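Local coordinates for protein nourseothricin acetyltransferase (PDB 5C82) that probably acetylates the antibiotic nourseothricin with acetyl-coenzyme A as donor, and so confers resistance, at residues Val38-Gly42 with Asp43-Leu47; Val97-Gly101 with Trp102-Leu106; His155-Arg158 with Arg159-Phe162. The protein carries 1 engineered substitution. All coordinates share one frame; numbering follows the deposited sequence.

Contact 1 (Val38-Gly42 with Asp43-Leu47); sequences VTATG and DGFTL
Thr41 and Asp43 join side chain to side chain at the turn: OG1 of Thr41 donates to OD1 of Asp43 at 2.6 Å, meeting the carboxylate oxygen nearly end-on. Both groups use the same kind of rotation, OG1 (chi1 63°) and the Asp43 carboxylate (chi1 73°) each sitting between their own backbone N and carbonyl carbon, which brings hydroxyl and carboxylate together where the two side chains cross at a slant. Just inside the chain reversal, Thr41 N gives to Gly44 O at 2.9 Å. Gly42 takes a positive phi at which a CB would jam against the carbonyl O of Thr41. This is the end of a beta hairpin, strand 34-40 returning as strand 44-58, and Gly44 to Thr46 also pair antiparallel with a strand of the second subunit, carrying the sheet across the dimer. Thr39 and Thr46 form the hydrogen-bonded pair, with Thr39 N to Thr46 O at 2.8 Å. Their side chains lie alongside each other, Thr46 CG2 resting 3.6 Å from Thr39 CB, while Thr46 OG1, anti to its own N (chi1 -172°), makes a weak bond to Asp43 of the second subunit. A water sits 2.7 Å from Thr39 OG1. On the other face Ala40 CB touches Phe45 CE1 at 3.9 Å, and Val38 CG2 meets Leu47 CG at 4.0 Å; Leu167 and Leu183 cover this apolar side.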
# COMPACT_ATOMS: atom_id res chain seq x y z
N VAL A 38 -12.47 11.68 4.60
CA VAL A 38 -11.30 11.90 3.77
C VAL A 38 -11.72 12.79 2.60
O VAL A 38 -12.66 12.47 1.88
CB VAL A 38 -10.64 10.56 3.30
CG1 VAL A 38 -9.50 10.82 2.33
CG2 VAL A 38 -10.17 9.72 4.49
N THR A 39 -11.02 13.92 2.43
CA THR A 39 -11.30 14.86 1.35
C THR A 39 -10.06 14.98 0.44
O THR A 39 -8.97 15.33 0.91
CB THR A 39 -11.74 16.22 1.95
OG1 THR A 39 -12.98 16.05 2.62
CG2 THR A 39 -11.85 17.33 0.90
N ALA A 40 -10.25 14.69 -0.85
CA ALA A 40 -9.21 14.85 -1.85
C ALA A 40 -9.27 16.33 -2.27
O ALA A 40 -10.30 16.79 -2.75
CB ALA A 40 -9.47 13.95 -3.04
N THR A 41 -8.20 17.08 -1.98
CA THR A 41 -8.12 18.52 -2.27
C THR A 41 -7.50 18.81 -3.65
O THR A 41 -7.44 19.97 -4.07
CB THR A 41 -7.36 19.25 -1.15
OG1 THR A 41 -6.03 18.75 -1.11
CG2 THR A 41 -7.99 19.03 0.21
N GLY A 42 -7.05 17.76 -4.34
CA GLY A 42 -6.39 17.89 -5.63
C GLY A 42 -4.89 17.89 -5.46
O GLY A 42 -4.19 17.08 -6.10
N ASP A 43 -4.38 18.77 -4.56
CA ASP A 43 -2.96 18.88 -4.19
C ASP A 43 -2.59 17.85 -3.10
O ASP A 43 -1.42 17.55 -2.92
CB ASP A 43 -2.58 20.33 -3.80
CG ASP A 43 -3.07 20.83 -2.45
OD1 ASP A 43 -4.14 20.38 -2.00
OD2 ASP A 43 -2.41 21.72 -1.87
N GLY A 44 -3.60 17.32 -2.41
CA GLY A 44 -3.41 16.31 -1.38
C GLY A 44 -4.69 15.80 -0.75
O GLY A 44 -5.74 15.74 -1.40
N PHE A 45 -4.60 15.42 0.52
CA PHE A 45 -5.75 14.88 1.23
C PHE A 45 -5.85 15.44 2.59
O PHE A 45 -4.84 15.65 3.24
CB PHE A 45 -5.68 13.33 1.33
CG PHE A 45 -5.52 12.64 0.01
CD1 PHE A 45 -6.63 12.34 -0.77
CD2 PHE A 45 -4.26 12.32 -0.48
CE1 PHE A 45 -6.48 11.74 -2.03
CE2 PHE A 45 -4.11 11.69 -1.72
CZ PHE A 45 -5.22 11.41 -2.49
N THR A 46 -7.08 15.60 3.07
CA THR A 46 -7.35 16.04 4.42
C THR A 46 -8.31 15.06 5.10
O THR A 46 -9.20 14.51 4.46
CB THR A 46 -7.77 17.53 4.48
OG1 THR A 46 -7.83 17.90 5.86
CG2 THR A 46 -9.10 17.79 3.85
N LEU A 47 -8.11 14.85 6.40
CA LEU A 47 -8.91 13.97 7.24
C LEU A 47 -9.53 14.81 8.31
O LEU A 47 -8.85 15.62 8.93
CB LEU A 47 -8.04 12.88 7.91
CG LEU A 47 -7.77 11.60 7.13
CD1 LEU A 47 -6.82 11.84 5.93
CD2 LEU A 47 -7.14 10.59 8.05
O HOH W 1 -12.35 15.67 5.26

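Contact 2 (Val97-Gly101 with Trp102-Leu106); sequences VSYSG and WNRRL
Tyr99 lies along Leu106, Arg105 and Arg104 of the returning chain, starting with its CB, 3.8 Å from Leu106 CD2. With CG anti to the backbone N (chi1 -177°), the ring then runs alongside the backbone: CD1 comes 3.5 Å from Arg105 O, CE1 lies 3.7 Å from Arg104 C, and OH ends 3.3 Å from Arg104 CA, with Arg104 CB close by. The phenol and the Arg104 side chain lie side by side, their ring and guanidinium planes almost perpendicular. Further back, Leu106 CD1 packs 3.6 Å from Val97 CB, and both residues lean on Phe133 of helix 122-137. On the face of Ser100 and Arg105, Ser100 OG donates to Asn103 OD1 in the turn at 3.3 Å, while Asn103 ND2 is taken by Leu171 O of the second subunit. Arg105 makes a salt bridge to Asp168 of the second subunit and a cation-pi contact with Trp143. The backbones of Ser100 and Arg105 bond in both directions, Arg105 N meeting Ser100 O at 2.9 Å. Arg104, with positive phi and psi, faces Ser100 as well: a G1 beta bulge ending the hairpin of strands 91-100 and 105-113.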
# COMPACT_ATOMS: atom_id res chain seq x y z
N VAL A 97 0.98 -10.67 11.86
CA VAL A 97 2.10 -9.84 11.44
C VAL A 97 2.85 -10.50 10.30
O VAL A 97 2.88 -11.74 10.19
CB VAL A 97 3.03 -9.38 12.60
CG1 VAL A 97 2.25 -8.65 13.69
CG2 VAL A 97 3.88 -10.52 13.19
N SER A 98 3.44 -9.67 9.45
CA SER A 98 4.25 -10.09 8.31
C SER A 98 5.45 -9.14 8.24
O SER A 98 5.29 -7.94 8.42
CB SER A 98 3.42 -10.02 7.03
OG SER A 98 4.25 -10.05 5.89
N TYR A 99 6.65 -9.68 8.00
CA TYR A 99 7.86 -8.87 7.92
C TYR A 99 8.41 -8.78 6.50
O TYR A 99 8.50 -9.80 5.81
CB TYR A 99 8.94 -9.41 8.86
CG TYR A 99 10.19 -8.56 8.86
CD1 TYR A 99 10.18 -7.27 9.39
CD2 TYR A 99 11.39 -9.04 8.31
CE1 TYR A 99 11.32 -6.48 9.36
CE2 TYR A 99 12.53 -8.25 8.30
CZ TYR A 99 12.50 -6.98 8.84
OH TYR A 99 13.61 -6.18 8.81
N SER A 100 8.83 -7.57 6.09
CA SER A 100 9.45 -7.33 4.79
C SER A 100 10.81 -6.67 5.03
O SER A 100 10.88 -5.55 5.57
CB SER A 100 8.54 -6.45 3.92
OG SER A 100 9.25 -5.88 2.84
N GLY A 101 11.87 -7.39 4.69
CA GLY A 101 13.25 -6.95 4.87
C GLY A 101 13.72 -5.80 3.99
O GLY A 101 14.59 -5.04 4.40
N TRP A 102 13.17 -5.66 2.75
CA TRP A 102 13.56 -4.57 1.85
C TRP A 102 13.43 -3.17 2.51
O TRP A 102 14.33 -2.33 2.39
CB TRP A 102 12.79 -4.66 0.50
CG TRP A 102 12.58 -3.32 -0.14
CD1 TRP A 102 13.53 -2.51 -0.70
CD2 TRP A 102 11.36 -2.56 -0.15
NE1 TRP A 102 12.98 -1.31 -1.06
CE2 TRP A 102 11.65 -1.31 -0.74
CE3 TRP A 102 10.04 -2.85 0.22
CZ2 TRP A 102 10.67 -0.35 -0.96
CZ3 TRP A 102 9.07 -1.89 0.01
CH2 TRP A 102 9.39 -0.65 -0.57
N ASN A 103 12.33 -2.92 3.22
CA ASN A 103 12.12 -1.65 3.91
C ASN A 103 12.04 -1.83 5.41
O ASN A 103 11.67 -0.89 6.12
CB ASN A 103 10.93 -0.88 3.34
CG ASN A 103 9.61 -1.57 3.49
OD1 ASN A 103 9.53 -2.77 3.79
ND2 ASN A 103 8.53 -0.85 3.20
N ARG A 104 12.43 -3.05 5.89
CA ARG A 104 12.47 -3.43 7.31
C ARG A 104 11.15 -3.05 7.99
O ARG A 104 11.11 -2.42 9.04
CB ARG A 104 13.68 -2.78 8.02
CG ARG A 104 15.03 -3.06 7.37
CD ARG A 104 16.08 -2.05 7.83
NE ARG A 104 16.37 -2.15 9.26
CZ ARG A 104 16.43 -1.11 10.10
NH1 ARG A 104 16.18 0.12 9.66
NH2 ARG A 104 16.71 -1.30 11.38
N ARG A 105 10.06 -3.42 7.33
CA ARG A 105 8.74 -3.09 7.80
C ARG A 105 8.04 -4.31 8.35
O ARG A 105 7.91 -5.31 7.66
CB ARG A 105 7.91 -2.43 6.66
CG ARG A 105 6.41 -2.33 6.94
CD ARG A 105 5.65 -1.77 5.75
NE ARG A 105 5.84 -0.32 5.63
CZ ARG A 105 5.17 0.46 4.79
NH1 ARG A 105 4.21 -0.05 4.02
NH2 ARG A 105 5.39 1.76 4.77
N LEU A 106 7.52 -4.18 9.56
CA LEU A 106 6.67 -5.21 10.12
C LEU A 106 5.24 -4.69 9.88
O LEU A 106 4.84 -3.66 10.40
CB LEU A 106 6.98 -5.41 11.60
CG LEU A 106 6.48 -6.67 12.33
CD1 LEU A 106 5.18 -6.46 13.01
CD2 LEU A 106 6.62 -7.94 11.51

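Contact 3 (His155-Arg158 with Arg159-Phe162); sequences HAYR and RMGF
His155 O is gripped twice by Arg159. The backbone N comes in at 3.1 Å from one face of the carbonyl plane, and the guanidinium NH1 reaches His155 O at 3.0 Å from the opposite face. NH1 can do this because CG of Arg159 stands anti to the carbonyl carbon (chi1 -74°) and the chain then runs extended to NE alongside His155, the two side chains pointing the same way. The carbonyl oxygen lies near the guanidinium plane, so the bond uses the edge of that group. The same NH1 also stands in the plane of the imidazole, making a weak bond to His155 ND1 at 3.0 Å, and the two flat groups are turned 69° apart. The far nitrogen of the ring, NE2, bonds to Glu49.

Two residues on, Tyr157 O is the second shared acceptor. Met160 N approaches it at 3.0 Å from well above the carbonyl plane, and Phe162 N reaches Tyr157 O at 3.1 Å from the other face. The Phe162 ring turns its edge to that same oxygen. Gly161 has a positive phi, where a CB would jam against the carbonyl O of Met160, and the chain turns back there. A water joins Arg158 to Phe162, giving to Phe162 O at 2.7 Å and to Arg158 O, and accepting from Arg158 NH1. Selenomethionine Met160 brings SE up to the edge of the Tyr157 ring, 4.4 Å from CD1.

This is the C-terminal end of helix 151-158, where the chain leaves for strand 163-168. Tyr157, whose side chain also lies close to a bound tartrate, probably from the crystallisation liquor, and Phe162 both pack on Leu144 of strand 141-147, on Met127 of helix 122-137 and on Met185 of strand 182-188.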
# COMPACT_ATOMS: atom_id res chain seq x y z
N HIS A 155 -8.09 6.14 16.94
CA HIS A 155 -7.74 6.81 18.20
C HIS A 155 -6.92 5.88 19.09
O HIS A 155 -5.92 6.34 19.65
CB HIS A 155 -9.00 7.30 18.93
CG HIS A 155 -9.49 8.63 18.43
ND1 HIS A 155 -8.78 9.79 18.66
CD2 HIS A 155 -10.64 8.94 17.79
CE1 HIS A 155 -9.50 10.77 18.14
NE2 HIS A 155 -10.64 10.30 17.61
N ALA A 156 -7.27 4.56 19.13
CA ALA A 156 -6.50 3.57 19.93
C ALA A 156 -5.05 3.41 19.43
O ALA A 156 -4.12 3.31 20.25
CB ALA A 156 -7.22 2.22 19.95
N TYR A 157 -4.84 3.44 18.08
CA TYR A 157 -3.53 3.32 17.44
C TYR A 157 -2.69 4.53 17.73
O TYR A 157 -1.49 4.40 17.96
CB TYR A 157 -3.66 3.16 15.91
CG TYR A 157 -4.28 1.84 15.51
CD1 TYR A 157 -4.06 0.68 16.26
CD2 TYR A 157 -5.11 1.74 14.40
CE1 TYR A 157 -4.67 -0.52 15.94
CE2 TYR A 157 -5.75 0.55 14.07
CZ TYR A 157 -5.51 -0.59 14.83
OH TYR A 157 -6.08 -1.77 14.46
N ARG A 158 -3.34 5.72 17.71
CA ARG A 158 -2.68 6.99 18.00
C ARG A 158 -2.15 7.00 19.42
O ARG A 158 -1.12 7.61 19.71
CB ARG A 158 -3.66 8.18 17.74
CG ARG A 158 -3.03 9.57 17.91
CD ARG A 158 -1.93 9.83 16.88
NE ARG A 158 -1.62 11.26 16.76
CZ ARG A 158 -0.55 11.86 17.27
NH1 ARG A 158 0.37 11.16 17.93
NH2 ARG A 158 -0.37 13.16 17.10
N ARG A 159 -2.84 6.30 20.30
CA ARG A 159 -2.51 6.17 21.72
C ARG A 159 -1.63 4.95 22.02
O ARG A 159 -1.44 4.59 23.19
CB ARG A 159 -3.80 6.18 22.52
CG ARG A 159 -4.37 7.57 22.58
CD ARG A 159 -5.85 7.52 22.86
NE ARG A 159 -6.43 8.86 22.89
CZ ARG A 159 -6.77 9.58 21.82
NH1 ARG A 159 -6.53 9.11 20.60
NH2 ARG A 159 -7.31 10.78 21.97
N MSE A 160 -1.08 4.33 20.98
CA MSE A 160 -0.13 3.22 21.05
C MSE A 160 1.21 3.64 20.40
O MSE A 160 2.12 2.81 20.27
CB MSE A 160 -0.67 1.99 20.32
CG MSE A 160 -1.57 1.12 21.17
SE MSE A 160 -2.11 -0.40 20.10
CE MSE A 160 -3.83 -0.67 20.90
N GLY A 161 1.30 4.90 19.94
CA GLY A 161 2.52 5.43 19.33
C GLY A 161 2.54 5.56 17.82
O GLY A 161 3.54 6.01 17.25
N PHE A 162 1.45 5.14 17.14
CA PHE A 162 1.33 5.27 15.68
C PHE A 162 0.86 6.67 15.31
O PHE A 162 0.21 7.36 16.12
CB PHE A 162 0.31 4.24 15.12
CG PHE A 162 0.79 2.81 15.18
CD1 PHE A 162 0.63 2.05 16.35
CD2 PHE A 162 1.39 2.21 14.08
CE1 PHE A 162 1.08 0.72 16.40
CE2 PHE A 162 1.86 0.88 14.15
CZ PHE A 162 1.68 0.15 15.30
O HOH W 2 0.99 8.56 18.43

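The three contacts follow one another along the chain without overlapping. Contact 1 closes the hairpin of the separate three-stranded sheet. Contact 2 closes a hairpin of the seven-stranded sheet, its centre about 28 Å from that of contact 1. Contact 3 lies nearer the middle of the chain, its centre about 22 Å from that of contact 1 and 20 Å from that of contact 2, where helix 151-158 hands over to strand 163-168 of that larger sheet. Helix 122-137 packs against both contacts 2 and 3. Contacts 1 and 2 both touch the second subunit, so two well-separated hairpin ends take part in the dimer, whereas contact 3 is built within one subunit.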